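Local atomic coordinates of Alpha/beta hydrolase (Pseudomonas aeruginosa PAO1, PDB entry 4R1D), a protein that probably acts as a lipase, a calcium-binding alpha/beta hydrolase tied to the H2 type VI secretion system and held in complex with the inhibitor Tli4. Residues Q201-Y209 with Y225-Y234; A318-S329 with F404-H415. All coordinates share one frame; numbering follows the deposited sequence.

Contact 1 (201-209 with 225-234) packs an outermost strand of the parallel sheet of the alpha/beta hydrolase fold against helix 215-238. It borders the calcium site, which takes F202 and D203 from its strand and E152 and D156 from outside. Contact 2 (318-329 with 404-415) lies away from that site and beds a short helix and turn on helix 400-421. The centres of the two contacts are 29 Å apart, and their nearest atoms about 7 Å, so they do not touch. Helix 215-238 bridges them: it carries residues 225-234 of contact 1, and its N215 meets E325 and F414 of contact 2. Contact 2 also adjoins the second protein chain.

Contact 1: Q201-Y209 with Y225-Y234; sequences QFDVWCAGY and YIENTVLPFY. With CA (calcium ion), chain C.
W205 lays its indole against helix residues Y225, V230, F233 and Y234. It points from strand 201-206 toward the helix. V230 supplies the lid on one face. Its CG1 stands 3.8 Å from the centroid of the five-membered ring of W205, almost on the ring normal, a CH-pi contact. The far rim of the six-membered ring is directed toward the face of F233. This is an offset edge-to-face pair with planes at 61°, and W205 CZ2 is 3.8 Å from F233 CD2.

Y225 lies about a turn before V230 in the helix. The Y225 ring swings out trans to the main-chain nitrogen (chi1 173°), which carries it to A207, just past the strand end. There Y225 CD2 meets A207 CB at 3.7 Å. The OH of Y225 lies at the indole edge, 3.4 Å from W205 CE3.

Y234 brings the polar link. W205 NE1 donates to Y234 OH at 2.9 Å, nearly straight at 165° and within the indole plane. Y234 OH in turn donates to D203 OD2 in a very short bond of 2.5 Å. The carboxylate and the phenol ring are nearly coplanar. Two residues of the same strand face, D203 and W205, thus hold the phenol oxygen, which probably limits rotation of the carboxylate.

The other oxygen, D203 OD1, binds the calcium ion at 2.5 Å, next to F202 O at 2.4 Å. Two waters are also bound, and E152 and D156 complete the protein ligands. Y234 is thus a second-shell residue that probably helps to position D203. Backbone bonds tie the strand to strand 48-54. The whole is a sheet edge covered by a helix, as in the alpha/beta hydrolase fold, with a calcium site at the strand.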
loop_
_atom_site.group_PDB
_atom_site.type_symbol
_atom_site.label_atom_id
_atom_site.label_comp_id
_atom_site.label_asym_id
_atom_site.label_seq_id
_atom_site.Cartn_x
_atom_site.Cartn_y
_atom_site.Cartn_z
ATOM N N GLN A 201 20.967 -19.820 15.854
ATOM C CA GLN A 201 19.930 -20.339 14.966
ATOM C C GLN A 201 19.152 -19.179 14.355
ATOM O O GLN A 201 18.407 -18.476 15.050
ATOM C CB GLN A 201 18.977 -21.282 15.710
ATOM C CG GLN A 201 19.635 -22.557 16.239
ATOM C CD GLN A 201 20.465 -22.323 17.493
ATOM O OE1 GLN A 201 20.305 -21.313 18.174
ATOM N NE2 GLN A 201 21.357 -23.258 17.801
ATOM N N PHE A 202 19.336 -18.964 13.058
ATOM C CA PHE A 202 18.668 -17.864 12.384
ATOM C C PHE A 202 17.348 -18.377 11.844
ATOM O O PHE A 202 17.281 -19.487 11.335
ATOM C CB PHE A 202 19.517 -17.345 11.229
ATOM C CG PHE A 202 20.872 -16.845 11.645
ATOM C CD1 PHE A 202 21.079 -15.497 11.905
ATOM C CD2 PHE A 202 21.941 -17.722 11.783
ATOM C CE1 PHE A 202 22.328 -15.033 12.285
ATOM C CE2 PHE A 202 23.197 -17.261 12.168
ATOM C CZ PHE A 202 23.389 -15.918 12.412
ATOM N N ASP A 203 16.304 -17.571 11.970
ATOM C CA ASP A 203 15.005 -17.851 11.357
ATOM C C ASP A 203 14.517 -16.559 10.704
ATOM O O ASP A 203 14.577 -15.497 11.327
ATOM C CB ASP A 203 13.975 -18.230 12.418
ATOM C CG ASP A 203 14.167 -19.632 12.973
ATOM O OD1 ASP A 203 14.705 -20.509 12.269
ATOM O OD2 ASP A 203 13.736 -19.862 14.124
ATOM N N VAL A 204 14.023 -16.649 9.475
ATOM C CA VAL A 204 13.550 -15.451 8.771
ATOM C C VAL A 204 12.050 -15.258 8.977
ATOM O O VAL A 204 11.259 -16.134 8.627
ATOM C CB VAL A 204 13.813 -15.549 7.262
ATOM C CG1 VAL A 204 13.329 -14.278 6.552
ATOM C CG2 VAL A 204 15.321 -15.787 6.986
ATOM N N TRP A 205 11.676 -14.102 9.524
ATOM C CA TRP A 205 10.279 -13.745 9.743
ATOM C C TRP A 205 9.957 -12.579 8.822
ATOM O O TRP A 205 10.821 -11.758 8.545
ATOM C CB TRP A 205 10.056 -13.325 11.196
ATOM C CG TRP A 205 10.246 -14.455 12.154
ATOM C CD1 TRP A 205 11.434 -14.988 12.563
ATOM C CD2 TRP A 205 9.216 -15.194 12.828
ATOM N NE1 TRP A 205 11.207 -16.011 13.459
ATOM C CE2 TRP A 205 9.855 -16.163 13.629
ATOM C CE3 TRP A 205 7.817 -15.132 12.827
ATOM C CZ2 TRP A 205 9.145 -17.059 14.431
ATOM C CZ3 TRP A 205 7.110 -16.024 13.622
ATOM C CH2 TRP A 205 7.777 -16.981 14.408
ATOM N N CYS A 206 8.721 -12.515 8.347
ATOM C CA CYS A 206 8.359 -11.553 7.311
ATOM C C CYS A 206 7.461 -10.453 7.860
ATOM O O CYS A 206 6.280 -10.686 8.133
ATOM C CB CYS A 206 7.636 -12.262 6.177
ATOM S SG CYS A 206 7.308 -11.207 4.739
ATOM N N ALA A 207 8.026 -9.259 8.009
ATOM C CA ALA A 207 7.287 -8.134 8.570
ATOM C C ALA A 207 6.571 -7.328 7.499
ATOM O O ALA A 207 6.872 -6.151 7.284
ATOM C CB ALA A 207 8.219 -7.237 9.377
ATOM N N GLY A 208 5.617 -7.956 6.822
ATOM C CA GLY A 208 4.789 -7.219 5.877
ATOM C C GLY A 208 4.107 -6.063 6.599
ATOM O O GLY A 208 3.866 -6.129 7.814
ATOM N N TYR A 209 3.782 -5.001 5.864
ATOM C CA TYR A 209 3.203 -3.819 6.487
ATOM C C TYR A 209 2.272 -3.072 5.537
ATOM O O TYR A 209 2.322 -3.242 4.322
ATOM C CB TYR A 209 4.298 -2.895 7.023
ATOM C CG TYR A 209 5.187 -2.330 5.929
ATOM C CD1 TYR A 209 6.350 -2.981 5.551
ATOM C CD2 TYR A 209 4.869 -1.141 5.302
ATOM C CE1 TYR A 209 7.154 -2.475 4.552
ATOM C CE2 TYR A 209 5.676 -0.617 4.296
ATOM C CZ TYR A 209 6.812 -1.289 3.932
ATOM O OH TYR A 209 7.616 -0.768 2.934
ATOM N N TYR A 225 4.999 -6.369 15.815
ATOM C CA TYR A 225 5.156 -7.688 15.226
ATOM C C TYR A 225 6.316 -8.413 15.898
ATOM O O TYR A 225 6.182 -9.565 16.314
ATOM C CB TYR A 225 5.397 -7.568 13.709
ATOM C CG TYR A 225 5.736 -8.863 13.023
ATOM C CD1 TYR A 225 4.857 -9.935 13.045
ATOM C CD2 TYR A 225 6.936 -9.013 12.335
ATOM C CE1 TYR A 225 5.160 -11.118 12.411
ATOM C CE2 TYR A 225 7.246 -10.188 11.696
ATOM C CZ TYR A 225 6.368 -11.238 11.734
ATOM O OH TYR A 225 6.665 -12.413 11.090
ATOM N N ILE A 226 7.454 -7.739 16.019
ATOM C CA ILE A 226 8.617 -8.361 16.650
ATOM C C ILE A 226 8.337 -8.684 18.122
ATOM O O ILE A 226 8.578 -9.796 18.571
ATOM C CB ILE A 226 9.863 -7.458 16.551
ATOM C CG1 ILE A 226 10.262 -7.245 15.088
ATOM C CG2 ILE A 226 11.030 -8.045 17.335
ATOM C CD1 ILE A 226 11.197 -6.066 14.897
ATOM N N GLU A 227 7.818 -7.710 18.863
ATOM C CA GLU A 227 7.650 -7.859 20.310
ATOM C C GLU A 227 6.502 -8.793 20.696
ATOM O O GLU A 227 6.554 -9.456 21.739
ATOM C CB GLU A 227 7.460 -6.490 20.979
ATOM C CG GLU A 227 8.631 -5.521 20.789
ATOM C CD GLU A 227 9.918 -6.006 21.440
ATOM O OE1 GLU A 227 9.843 -6.561 22.559
ATOM O OE2 GLU A 227 11.005 -5.833 20.838
ATOM N N ASN A 228 5.471 -8.847 19.861
ATOM C CA ASN A 228 4.257 -9.572 20.218
ATOM C C ASN A 228 4.017 -10.862 19.436
ATOM O O ASN A 228 3.203 -11.686 19.844
ATOM C CB ASN A 228 3.031 -8.652 20.150
ATOM C CG ASN A 228 3.160 -7.437 21.050
ATOM O OD1 ASN A 228 3.803 -7.483 22.101
ATOM N ND2 ASN A 228 2.550 -6.336 20.635
ATOM N N THR A 229 4.717 -11.046 18.320
ATOM C CA THR A 229 4.592 -12.300 17.570
ATOM C C THR A 229 5.901 -13.072 17.511
ATOM O O THR A 229 5.975 -14.238 17.913
ATOM C CB THR A 229 4.097 -12.081 16.114
ATOM O OG1 THR A 229 2.755 -11.577 16.125
ATOM C CG2 THR A 229 4.139 -13.397 15.341
ATOM N N VAL A 230 6.942 -12.432 16.996
ATOM C CA VAL A 230 8.207 -13.134 16.818
ATOM C C VAL A 230 8.820 -13.616 18.132
ATOM O O VAL A 230 9.094 -14.799 18.287
ATOM C CB VAL A 230 9.223 -12.277 16.059
ATOM C CG1 VAL A 230 10.524 -13.049 15.901
ATOM C CG2 VAL A 230 8.650 -11.898 14.705
ATOM N N LEU A 231 9.027 -12.712 19.080
ATOM C CA LEU A 231 9.749 -13.099 20.292
ATOM C C LEU A 231 8.945 -14.082 21.155
ATOM O O LEU A 231 9.509 -15.042 21.680
ATOM C CB LEU A 231 10.214 -11.880 21.087
ATOM C CG LEU A 231 11.216 -10.987 20.342
ATOM C CD1 LEU A 231 11.657 -9.815 21.203
ATOM C CD2 LEU A 231 12.423 -11.786 19.880
ATOM N N PRO A 232 7.622 -13.870 21.274
ATOM C CA PRO A 232 6.866 -14.838 22.082
ATOM C C PRO A 232 6.928 -16.262 21.529
ATOM O O PRO A 232 6.862 -17.219 22.296
ATOM C CB PRO A 232 5.440 -14.284 22.041
ATOM C CG PRO A 232 5.650 -12.793 21.971
ATOM C CD PRO A 232 6.851 -12.637 21.032
ATOM N N PHE A 233 7.061 -16.421 20.218
ATOM C CA PHE A 233 7.278 -17.766 19.703
ATOM C C PHE A 233 8.505 -18.410 20.364
ATOM O O PHE A 233 8.448 -19.566 20.777
ATOM C CB PHE A 233 7.426 -17.781 18.177
ATOM C CG PHE A 233 7.875 -19.113 17.633
ATOM C CD1 PHE A 233 6.951 -20.109 17.347
ATOM C CD2 PHE A 233 9.221 -19.379 17.429
ATOM C CE1 PHE A 233 7.358 -21.341 16.855
ATOM C CE2 PHE A 233 9.636 -20.614 16.935
ATOM C CZ PHE A 233 8.701 -21.596 16.650
ATOM N N TYR A 234 9.612 -17.672 20.456
ATOM C CA TYR A 234 10.833 -18.229 21.045
ATOM C C TYR A 234 10.706 -18.377 22.559
ATOM O O TYR A 234 11.232 -19.332 23.137
ATOM C CB TYR A 234 12.074 -17.412 20.660
ATOM C CG TYR A 234 12.317 -17.487 19.179
ATOM C CD1 TYR A 234 12.874 -18.625 18.606
ATOM C CD2 TYR A 234 11.939 -16.449 18.340
ATOM C CE1 TYR A 234 13.069 -18.713 17.239
ATOM C CE2 TYR A 234 12.125 -16.533 16.980
ATOM C CZ TYR A 234 12.690 -17.657 16.436
ATOM O OH TYR A 234 12.872 -17.725 15.071
HETATM CA CA CA C . 16.201 -21.474 10.559
HETATM O O HOH W 1 14.325 -23.236 10.567
HETATM O O HOH W 2 16.923 -22.887 12.666
#

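Contact 2: A318-S329 with F404-H415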
loop_
_atom_site.group_PDB
_atom_site.type_symbol
_atom_site.label_atom_id
_atom_site.label_comp_id
_atom_site.label_asym_id
_atom_site.label_seq_id
_atom_site.Cartn_x
_atom_site.Cartn_y
_atom_site.Cartn_z
ATOM N N ALA A 318 -2.034 10.361 -4.061
ATOM C CA ALA A 318 -2.159 11.681 -3.440
ATOM C C ALA A 318 -2.929 11.628 -2.129
ATOM O O ALA A 318 -2.962 12.609 -1.389
ATOM C CB ALA A 318 -2.800 12.707 -4.418
ATOM N N ASN A 319 -3.531 10.476 -1.839
ATOM C CA ASN A 319 -4.225 10.258 -0.558
ATOM C C ASN A 319 -3.502 9.340 0.422
ATOM O O ASN A 319 -4.035 9.014 1.494
ATOM C CB ASN A 319 -5.632 9.714 -0.812
ATOM C CG ASN A 319 -6.500 10.711 -1.500
ATOM O OD1 ASN A 319 -6.947 10.493 -2.623
ATOM N ND2 ASN A 319 -6.724 11.838 -0.846
ATOM N N SER A 320 -2.291 8.931 0.058
ATOM C CA SER A 320 -1.554 7.938 0.827
ATOM C C SER A 320 -0.220 8.488 1.294
ATOM O O SER A 320 0.645 8.822 0.480
ATOM C CB SER A 320 -1.330 6.675 -0.009
ATOM O OG SER A 320 -0.198 5.959 0.458
ATOM N N ALA A 321 -0.062 8.579 2.615
ATOM C CA ALA A 321 1.171 9.088 3.203
ATOM C C ALA A 321 2.330 8.165 2.856
ATOM O O ALA A 321 3.418 8.621 2.506
ATOM C CB ALA A 321 1.023 9.248 4.740
ATOM N N GLY A 322 2.090 6.859 2.940
ATOM C CA GLY A 322 3.127 5.892 2.614
ATOM C C GLY A 322 3.642 6.046 1.194
ATOM O O GLY A 322 4.853 5.950 0.954
ATOM N N ALA A 323 2.733 6.270 0.246
ATOM C CA ALA A 323 3.121 6.392 -1.154
ATOM C C ALA A 323 3.824 7.719 -1.406
ATOM O O ALA A 323 4.870 7.764 -2.071
ATOM C CB ALA A 323 1.906 6.247 -2.072
ATOM N N LEU A 324 3.248 8.796 -0.867
ATOM C CA LEU A 324 3.788 10.137 -1.068
ATOM C C LEU A 324 5.152 10.295 -0.427
ATOM O O LEU A 324 5.946 11.135 -0.852
ATOM C CB LEU A 324 2.851 11.199 -0.479
ATOM C CG LEU A 324 1.675 11.572 -1.370
ATOM C CD1 LEU A 324 0.719 12.492 -0.618
ATOM C CD2 LEU A 324 2.150 12.215 -2.679
ATOM N N GLU A 325 5.420 9.504 0.608
ATOM C CA GLU A 325 6.700 9.596 1.303
ATOM C C GLU A 325 7.876 9.162 0.430
ATOM O O GLU A 325 9.027 9.391 0.780
ATOM C CB GLU A 325 6.671 8.828 2.627
ATOM C CG GLU A 325 6.002 9.615 3.750
ATOM C CD GLU A 325 5.593 8.749 4.928
ATOM O OE1 GLU A 325 5.968 7.558 4.949
ATOM O OE2 GLU A 325 4.894 9.271 5.824
ATOM N N LEU A 326 7.582 8.551 -0.713
ATOM C CA LEU A 326 8.620 8.226 -1.684
ATOM C C LEU A 326 9.090 9.470 -2.447
ATOM O O LEU A 326 10.100 9.432 -3.147
ATOM C CB LEU A 326 8.104 7.182 -2.676
ATOM C CG LEU A 326 9.001 6.806 -3.863
ATOM C CD1 LEU A 326 10.288 6.150 -3.358
ATOM C CD2 LEU A 326 8.280 5.891 -4.847
ATOM N N ALA A 327 8.352 10.569 -2.329
ATOM C CA ALA A 327 8.703 11.780 -3.076
ATOM C C ALA A 327 10.085 12.279 -2.648
ATOM O O ALA A 327 10.462 12.125 -1.491
ATOM C CB ALA A 327 7.661 12.842 -2.852
ATOM N N PRO A 328 10.861 12.859 -3.592
ATOM C CA PRO A 328 12.180 13.377 -3.202
ATOM C C PRO A 328 12.112 14.356 -2.018
ATOM O O PRO A 328 11.227 15.209 -1.958
ATOM C CB PRO A 328 12.672 14.091 -4.473
ATOM C CG PRO A 328 12.059 13.285 -5.590
ATOM C CD PRO A 328 10.650 12.907 -5.050
ATOM N N SER A 329 13.047 14.223 -1.083
ATOM C CA SER A 329 13.122 15.111 0.072
ATOM C C SER A 329 13.835 16.407 -0.309
ATOM O O SER A 329 14.237 16.580 -1.459
ATOM C CB SER A 329 13.901 14.430 1.186
ATOM O OG SER A 329 15.252 14.236 0.788
ATOM N N PHE A 404 -4.705 17.196 0.905
ATOM C CA PHE A 404 -3.463 16.960 0.177
ATOM C C PHE A 404 -2.316 17.836 0.679
ATOM O O PHE A 404 -1.207 17.348 0.889
ATOM C CB PHE A 404 -3.677 17.142 -1.334
ATOM C CG PHE A 404 -2.413 17.042 -2.139
ATOM C CD1 PHE A 404 -1.727 15.835 -2.236
ATOM C CD2 PHE A 404 -1.900 18.150 -2.793
ATOM C CE1 PHE A 404 -0.554 15.744 -2.971
ATOM C CE2 PHE A 404 -0.729 18.054 -3.539
ATOM C CZ PHE A 404 -0.060 16.852 -3.626
ATOM N N GLU A 405 -2.568 19.131 0.884
ATOM C CA GLU A 405 -1.492 20.010 1.341
ATOM C C GLU A 405 -1.017 19.656 2.747
ATOM O O GLU A 405 0.190 19.713 3.047
ATOM C CB GLU A 405 -1.909 21.487 1.227
ATOM C CG GLU A 405 -2.155 21.886 -0.222
ATOM C CD GLU A 405 -2.515 23.346 -0.387
ATOM O OE1 GLU A 405 -2.575 24.069 0.623
ATOM O OE2 GLU A 405 -2.738 23.767 -1.536
ATOM N N ASP A 406 -1.951 19.293 3.622
ATOM C CA ASP A 406 -1.566 18.855 4.956
ATOM C C ASP A 406 -0.734 17.567 4.879
ATOM O O ASP A 406 0.206 17.385 5.661
ATOM C CB ASP A 406 -2.788 18.663 5.860
ATOM C CG ASP A 406 -3.142 19.924 6.636
ATOM O OD1 ASP A 406 -2.363 20.887 6.539
ATOM O OD2 ASP A 406 -4.173 19.941 7.360
ATOM N N LEU A 407 -1.075 16.685 3.941
ATOM C CA LEU A 407 -0.325 15.435 3.791
ATOM C C LEU A 407 1.091 15.745 3.325
ATOM O O LEU A 407 2.045 15.143 3.793
ATOM C CB LEU A 407 -1.002 14.457 2.822
ATOM C CG LEU A 407 -2.187 13.609 3.301
ATOM C CD1 LEU A 407 -2.614 12.623 2.221
ATOM C CD2 LEU A 407 -1.850 12.850 4.575
ATOM N N ILE A 408 1.226 16.704 2.406
ATOM C CA ILE A 408 2.559 17.103 1.960
ATOM C C ILE A 408 3.373 17.672 3.132
ATOM O O ILE A 408 4.556 17.376 3.281
ATOM C CB ILE A 408 2.507 18.121 0.781
ATOM C CG1 ILE A 408 1.864 17.486 -0.456
ATOM C CG2 ILE A 408 3.919 18.622 0.426
ATOM C CD1 ILE A 408 2.653 16.308 -1.024
ATOM N N ASP A 409 2.742 18.482 3.976
ATOM C CA ASP A 409 3.464 19.055 5.108
ATOM C C ASP A 409 3.904 17.945 6.073
ATOM O O ASP A 409 5.014 17.978 6.627
ATOM C CB ASP A 409 2.614 20.133 5.805
ATOM C CG ASP A 409 2.450 21.385 4.944
ATOM O OD1 ASP A 409 3.171 21.499 3.934
ATOM O OD2 ASP A 409 1.622 22.258 5.278
ATOM N N SER A 410 3.037 16.953 6.250
ATOM C CA SER A 410 3.389 15.759 7.033
ATOM C C SER A 410 4.614 15.026 6.500
ATOM O O SER A 410 5.517 14.706 7.265
ATOM C CB SER A 410 2.215 14.786 7.110
ATOM O OG SER A 410 1.462 14.999 8.286
ATOM N N ILE A 411 4.648 14.733 5.202
ATOM C CA ILE A 411 5.817 14.050 4.655
ATOM C C ILE A 411 7.079 14.905 4.788
ATOM O O ILE A 411 8.146 14.366 5.070
ATOM C CB ILE A 411 5.640 13.546 3.177
ATOM C CG1 ILE A 411 5.863 14.677 2.170
ATOM C CG2 ILE A 411 4.301 12.835 2.992
ATOM C CD1 ILE A 411 6.127 14.190 0.755
ATOM N N ALA A 412 6.969 16.222 4.602
ATOM C CA ALA A 412 8.136 17.095 4.752
ATOM C C ALA A 412 8.700 16.949 6.157
ATOM O O ALA A 412 9.920 16.903 6.356
ATOM C CB ALA A 412 7.766 18.557 4.471
ATOM N N ASN A 413 7.805 16.848 7.133
ATOM C CA ASN A 413 8.223 16.725 8.525
ATOM C C ASN A 413 8.874 15.358 8.786
ATOM O O ASN A 413 9.913 15.262 9.429
ATOM C CB ASN A 413 7.033 16.980 9.463
ATOM C CG ASN A 413 7.419 16.913 10.927
ATOM O OD1 ASN A 413 8.297 17.647 11.382
ATOM N ND2 ASN A 413 6.747 16.045 11.680
ATOM N N PHE A 414 8.270 14.305 8.248
ATOM C CA PHE A 414 8.834 12.962 8.378
ATOM C C PHE A 414 10.192 12.864 7.689
ATOM O O PHE A 414 11.144 12.351 8.259
ATOM C CB PHE A 414 7.855 11.932 7.803
ATOM C CG PHE A 414 8.360 10.508 7.843
ATOM C CD1 PHE A 414 8.577 9.869 9.053
ATOM C CD2 PHE A 414 8.588 9.807 6.668
ATOM C CE1 PHE A 414 9.020 8.548 9.100
ATOM C CE2 PHE A 414 9.041 8.489 6.700
ATOM C CZ PHE A 414 9.253 7.859 7.924
ATOM N N HIS A 415 10.274 13.354 6.456
ATOM C CA HIS A 415 11.544 13.416 5.730
ATOM C C HIS A 415 12.629 14.105 6.542
ATOM O O HIS A 415 13.752 13.617 6.627
ATOM C CB HIS A 415 11.382 14.186 4.428
ATOM C CG HIS A 415 10.684 13.420 3.357
ATOM N ND1 HIS A 415 10.227 14.012 2.201
ATOM C CD2 HIS A 415 10.379 12.104 3.256
ATOM C CE1 HIS A 415 9.659 13.096 1.439
ATOM N NE2 HIS A 415 9.738 11.930 2.055
#
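L324 sits as a knob in a hole formed by F404, L407, I408 and I411 of helix 400-421. This is knobs-into-holes packing, here between a short helix with its following turn and a long helix. L324 CD1 is 4.2 Å from F404 CE1, an ordinary van der Waals distance, and about as far from its other neighbours.

I411 fills the next place along. In the conformer described, one of two modelled, its CG1 lies between the backbone N and the carbonyl carbon (chi1 81°), which brings CD1 under the turn, 3.5 Å from L324 O. In this conformer I411 CG2 meets E325 CG at 3.7 Å. At the start of the segment, L407 CD1 touches A318 O, again in one of two modelled conformers. The same carbonyl oxygen lies at the edge of the F404 ring, near its plane. S320 caps the short helix: its OG accepts from A323 N at 3.0 Å, and it is also bonded to L212 O.

E325 is buried although it carries a carboxylate. The E325 side chain runs across that of F414 at about a right angle, with CD 3.6 Å from F414 CD2. Its oxygens are satisfied by S214 OG and N215 N, at the start of helix 215-238. That helix end would probably stabilise the negative charge.

Residues 324-327 form a type I turn, and A327 CB packs on CD1 of the same I411 conformer. The outer side of helix 400-421 faces the other protein chain, where D406 accepts from backbone N atoms of S90 and K91 of that chain. H415 closes the contact. Its ND1 bonds Y366 OH, so both ring nitrogens are held. NE2 donates to E325 O at 2.9 Å, nearly straight at 168° and close to the imidazole plane, but tilted 33° from the carbonyl plane.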